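PDB 3BDK: mannonate dehydratase from Streptococcus suis, which probably catalyses the dehydration of D-mannonate to 2-dehydro-3-deoxy-D-gluconate and water, a step of pentose and glucuronate interconversion that uses ferrous iron or manganese. Local coordinates for residues P97-D100 with A101-N105; E199-I202 with K203-P207. All coordinates share one frame; numbering follows the deposited sequence.

Interaction 1. Residues P97-D100 with A101-N105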
# COMPACT_ATOMS: atom_id res chain seq x y z
N PRO A 97 38.59 6.88 -27.33
CA PRO A 97 38.47 7.66 -28.59
C PRO A 97 37.31 7.20 -29.46
O PRO A 97 36.60 8.02 -30.06
CB PRO A 97 39.80 7.38 -29.30
CG PRO A 97 40.69 6.78 -28.28
CD PRO A 97 39.80 6.06 -27.32
N ASN A 98 37.12 5.88 -29.49
CA ASN A 98 35.96 5.20 -30.05
C ASN A 98 34.61 5.55 -29.45
O ASN A 98 33.67 4.79 -29.61
CB ASN A 98 36.13 3.71 -29.79
CG ASN A 98 36.36 3.42 -28.31
OD1 ASN A 98 37.47 3.62 -27.80
ND2 ASN A 98 35.32 2.97 -27.62
N ARG A 99 34.51 6.67 -28.74
CA ARG A 99 33.26 6.98 -28.06
C ARG A 99 32.21 7.59 -28.97
O ARG A 99 31.02 7.34 -28.78
CB ARG A 99 33.47 7.85 -26.81
CG ARG A 99 33.88 9.31 -27.05
CD ARG A 99 34.27 9.98 -25.75
NE ARG A 99 34.99 11.24 -25.94
CZ ARG A 99 35.36 12.06 -24.95
NH1 ARG A 99 35.08 11.75 -23.68
NH2 ARG A 99 36.00 13.18 -25.22
N ASP A 100 32.66 8.37 -29.96
CA ASP A 100 31.78 9.15 -30.85
C ASP A 100 30.71 8.33 -31.56
O ASP A 100 29.55 8.75 -31.64
CB ASP A 100 32.60 9.90 -31.90
CG ASP A 100 32.95 11.31 -31.46
OD1 ASP A 100 32.14 11.92 -30.72
OD2 ASP A 100 34.04 11.80 -31.85
N ALA A 101 31.12 7.17 -32.07
CA ALA A 101 30.23 6.23 -32.71
C ALA A 101 29.21 5.70 -31.69
O ALA A 101 28.02 5.62 -31.99
CB ALA A 101 31.03 5.08 -33.33
N LEU A 102 29.67 5.33 -30.50
CA LEU A 102 28.77 4.83 -29.47
C LEU A 102 27.74 5.89 -29.12
O LEU A 102 26.54 5.60 -29.07
CB LEU A 102 29.55 4.31 -28.25
CG LEU A 102 30.47 3.11 -28.58
CD1 LEU A 102 31.70 3.06 -27.69
CD2 LEU A 102 29.76 1.78 -28.54
N ILE A 103 28.20 7.13 -28.97
CA ILE A 103 27.31 8.28 -28.76
C ILE A 103 26.35 8.45 -29.94
O ILE A 103 25.19 8.84 -29.74
CB ILE A 103 28.11 9.58 -28.49
CG1 ILE A 103 28.82 9.48 -27.13
CG2 ILE A 103 27.20 10.82 -28.53
CD1 ILE A 103 29.80 10.60 -26.86
N GLU A 104 26.83 8.16 -31.15
CA GLU A 104 25.98 8.12 -32.34
C GLU A 104 24.79 7.20 -32.15
O GLU A 104 23.63 7.62 -32.20
CB GLU A 104 26.78 7.69 -33.57
CG GLU A 104 27.50 8.81 -34.25
CD GLU A 104 26.61 10.03 -34.41
OE1 GLU A 104 25.49 9.88 -34.96
OE2 GLU A 104 27.04 11.13 -33.97
N ASN A 105 25.08 5.93 -31.90
CA ASN A 105 24.07 4.93 -31.65
C ASN A 105 23.11 5.31 -30.54
O ASN A 105 21.93 4.96 -30.60
CB ASN A 105 24.73 3.58 -31.39
CG ASN A 105 25.26 2.95 -32.67
OD1 ASN A 105 26.27 2.25 -32.65
ND2 ASN A 105 24.57 3.20 -33.79

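Interaction 2. Residues E199-I202 with K203-P207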
# COMPACT_ATOMS: atom_id res chain seq x y z
N GLU A 199 30.42 15.57 -19.21
CA GLU A 199 30.12 16.83 -19.85
C GLU A 199 30.13 16.69 -21.37
O GLU A 199 29.24 17.17 -22.06
CB GLU A 199 31.11 17.88 -19.40
CG GLU A 199 30.59 19.30 -19.61
CD GLU A 199 31.69 20.31 -19.53
OE1 GLU A 199 32.66 20.06 -18.78
OE2 GLU A 199 31.58 21.35 -20.23
N TYR A 200 31.15 15.99 -21.87
CA TYR A 200 31.27 15.68 -23.28
C TYR A 200 30.03 14.96 -23.79
O TYR A 200 29.49 15.31 -24.84
CB TYR A 200 32.49 14.80 -23.50
CG TYR A 200 32.84 14.53 -24.95
CD1 TYR A 200 33.65 15.42 -25.67
CD2 TYR A 200 32.39 13.38 -25.60
CE1 TYR A 200 33.98 15.18 -27.00
CE2 TYR A 200 32.71 13.13 -26.92
CZ TYR A 200 33.52 14.02 -27.62
OH TYR A 200 33.85 13.77 -28.94
N PHE A 201 29.62 13.95 -23.04
CA PHE A 201 28.42 13.15 -23.32
C PHE A 201 27.14 13.99 -23.30
O PHE A 201 26.31 13.88 -24.18
CB PHE A 201 28.34 11.99 -22.32
CG PHE A 201 27.10 11.15 -22.42
CD1 PHE A 201 26.10 11.25 -21.45
CD2 PHE A 201 26.95 10.21 -23.44
CE1 PHE A 201 24.96 10.46 -21.52
CE2 PHE A 201 25.82 9.41 -23.52
CZ PHE A 201 24.82 9.54 -22.56
N ILE A 202 27.01 14.84 -22.28
CA ILE A 202 25.83 15.67 -22.10
C ILE A 202 25.68 16.66 -23.26
O ILE A 202 24.67 16.64 -23.96
CB ILE A 202 25.85 16.41 -20.72
CG1 ILE A 202 25.56 15.43 -19.58
CG2 ILE A 202 24.87 17.56 -20.68
CD1 ILE A 202 24.26 14.59 -19.70
N LYS A 203 26.68 17.50 -23.49
CA LYS A 203 26.51 18.53 -24.51
C LYS A 203 26.37 17.92 -25.89
O LYS A 203 25.82 18.55 -26.78
CB LYS A 203 27.55 19.67 -24.44
CG LYS A 203 29.01 19.25 -24.42
CD LYS A 203 29.96 20.45 -24.26
CE LYS A 203 29.65 21.22 -22.99
NZ LYS A 203 29.25 20.28 -21.90
N ALA A 204 26.83 16.69 -26.03
CA ALA A 204 26.60 15.90 -27.23
C ALA A 204 25.11 15.56 -27.45
O ALA A 204 24.58 15.79 -28.55
CB ALA A 204 27.44 14.62 -27.21
N ILE A 205 24.46 15.03 -26.41
CA ILE A 205 23.14 14.39 -26.55
C ILE A 205 21.92 15.28 -26.27
O ILE A 205 20.81 14.94 -26.68
CB ILE A 205 23.01 13.08 -25.70
CG1 ILE A 205 22.92 13.38 -24.20
CG2 ILE A 205 24.13 12.10 -26.03
CD1 ILE A 205 22.37 12.24 -23.38
N LEU A 206 22.12 16.39 -25.58
CA LEU A 206 20.98 17.20 -25.17
C LEU A 206 20.18 17.84 -26.30
O LEU A 206 18.96 17.64 -26.36
CB LEU A 206 21.38 18.18 -24.07
CG LEU A 206 21.07 17.71 -22.63
CD1 LEU A 206 19.67 18.14 -22.17
CD2 LEU A 206 21.25 16.20 -22.45
N PRO A 207 20.83 18.59 -27.22
CA PRO A 207 20.04 19.12 -28.33
C PRO A 207 19.30 18.00 -29.08
O PRO A 207 18.14 18.17 -29.44
CB PRO A 207 21.10 19.75 -29.24
CG PRO A 207 22.40 19.08 -28.84
CD PRO A 207 22.25 18.94 -27.35

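Interaction 1. Residues P97-D100 with A101-N105
Two i to i+4 backbone bonds run through the N-terminal part of helix 99-114, one of the outer helices of the TIM barrel: I103 N donates to R99 O (2.8 Å), almost straight at 169°, while E104 N reaches D100 O at the same length but more bent, 144° at the hydrogen. On one side of this part of the helix N98 and L102 meet. The amide end of N98 is swung back over its own backbone (chi1 54°), which brings ND2 to 3.6 Å from L102 CD1, the two side chains crossing at a slant with ND2 against the methyl; the same methyl also lies against N98 O. I103 rises on another side. Its CG1 packs over R99 O at 3.5 Å, and its CD1 comes within 4.3 Å of R99 CG, so its side chain lies alongside the carbonyl to which its own N-H bonds. E104 CG lies beside D100 O, and beyond it the chain bends at chi2. The E104 carboxylate pairs with K107, further along the same helix, in a salt bridge. The contact is largely a surface one: L102 leans on D91 and I92 of helix 90-93, while helix 191-210 lies against the buried I103.

Interaction 2. Residues E199-I202 with K203-P207
Two successive turns of helix 191-210, one of the outer helices of a xylose isomerase-like TIM barrel, make up this contact, and the helix is kinked at P207, whose nitrogen makes no bond to the preceding turn. Up to that point the i to i+4 ladder runs from K203 N to E199 O (3.0 Å, 176° at the hydrogen) through to L206 N on I202 O, also 3.0 Å. I202 O has a second, weak donor in I205 N, which bonds chiefly to F201 O, so two N-H groups share that carbonyl just ahead of the kink. On one flank E199 and K203 form an i to i+4 salt bridge. The glutamate runs out extended, with CG trans to the backbone nitrogen (chi1 -159°), and the lysine curls back to it by bending at chi3 and chi4. NZ lies 3.1 Å from OE2, though this hydrogen bond is weak and the position of the ammonium is uncertain in the model. The buried flank is apolar. I205 CD1 packs 3.7 Å from CE1 of the F201 ring, while I205 CG2 sits over one face of that ring, 4.0 Å above its plane and displaced toward the rim. One residue further on, I202 CG2 and L206 CD2 approach more loosely, at 4.3 Å. A204 CB rests on Y200 O at 3.2 Å. F201 and I202 reach inward to Y123 of strand 120-123, F201 also meeting Y106 edge-to-face; I202 and L206 touch N252 of strand 252-257, and Y200 and A204 lie against helix 99-114.

Interactions 1 and 2 lie on two outer helices that pack against each other, their centres about 12 Å apart. Y200 makes most of the join: its OH stands 3.1 Å from D100 OD1, a probable hydrogen bond, and its ring meets R99 in a cation-pi contact and also I103, with CE2 3.9 Å from I103 CD1. Beside it I103 CG2 reaches A204 CB at 4.0 Å. Helices 99-114 and 191-210 thus pack side by side on the outside of the barrel. Neither contact includes a metal or sugar ligand; the F201 side chain of interaction 2 is about 13 Å from the bound D-mannose, while interaction 1 lies mostly at the surface, with I103 buried.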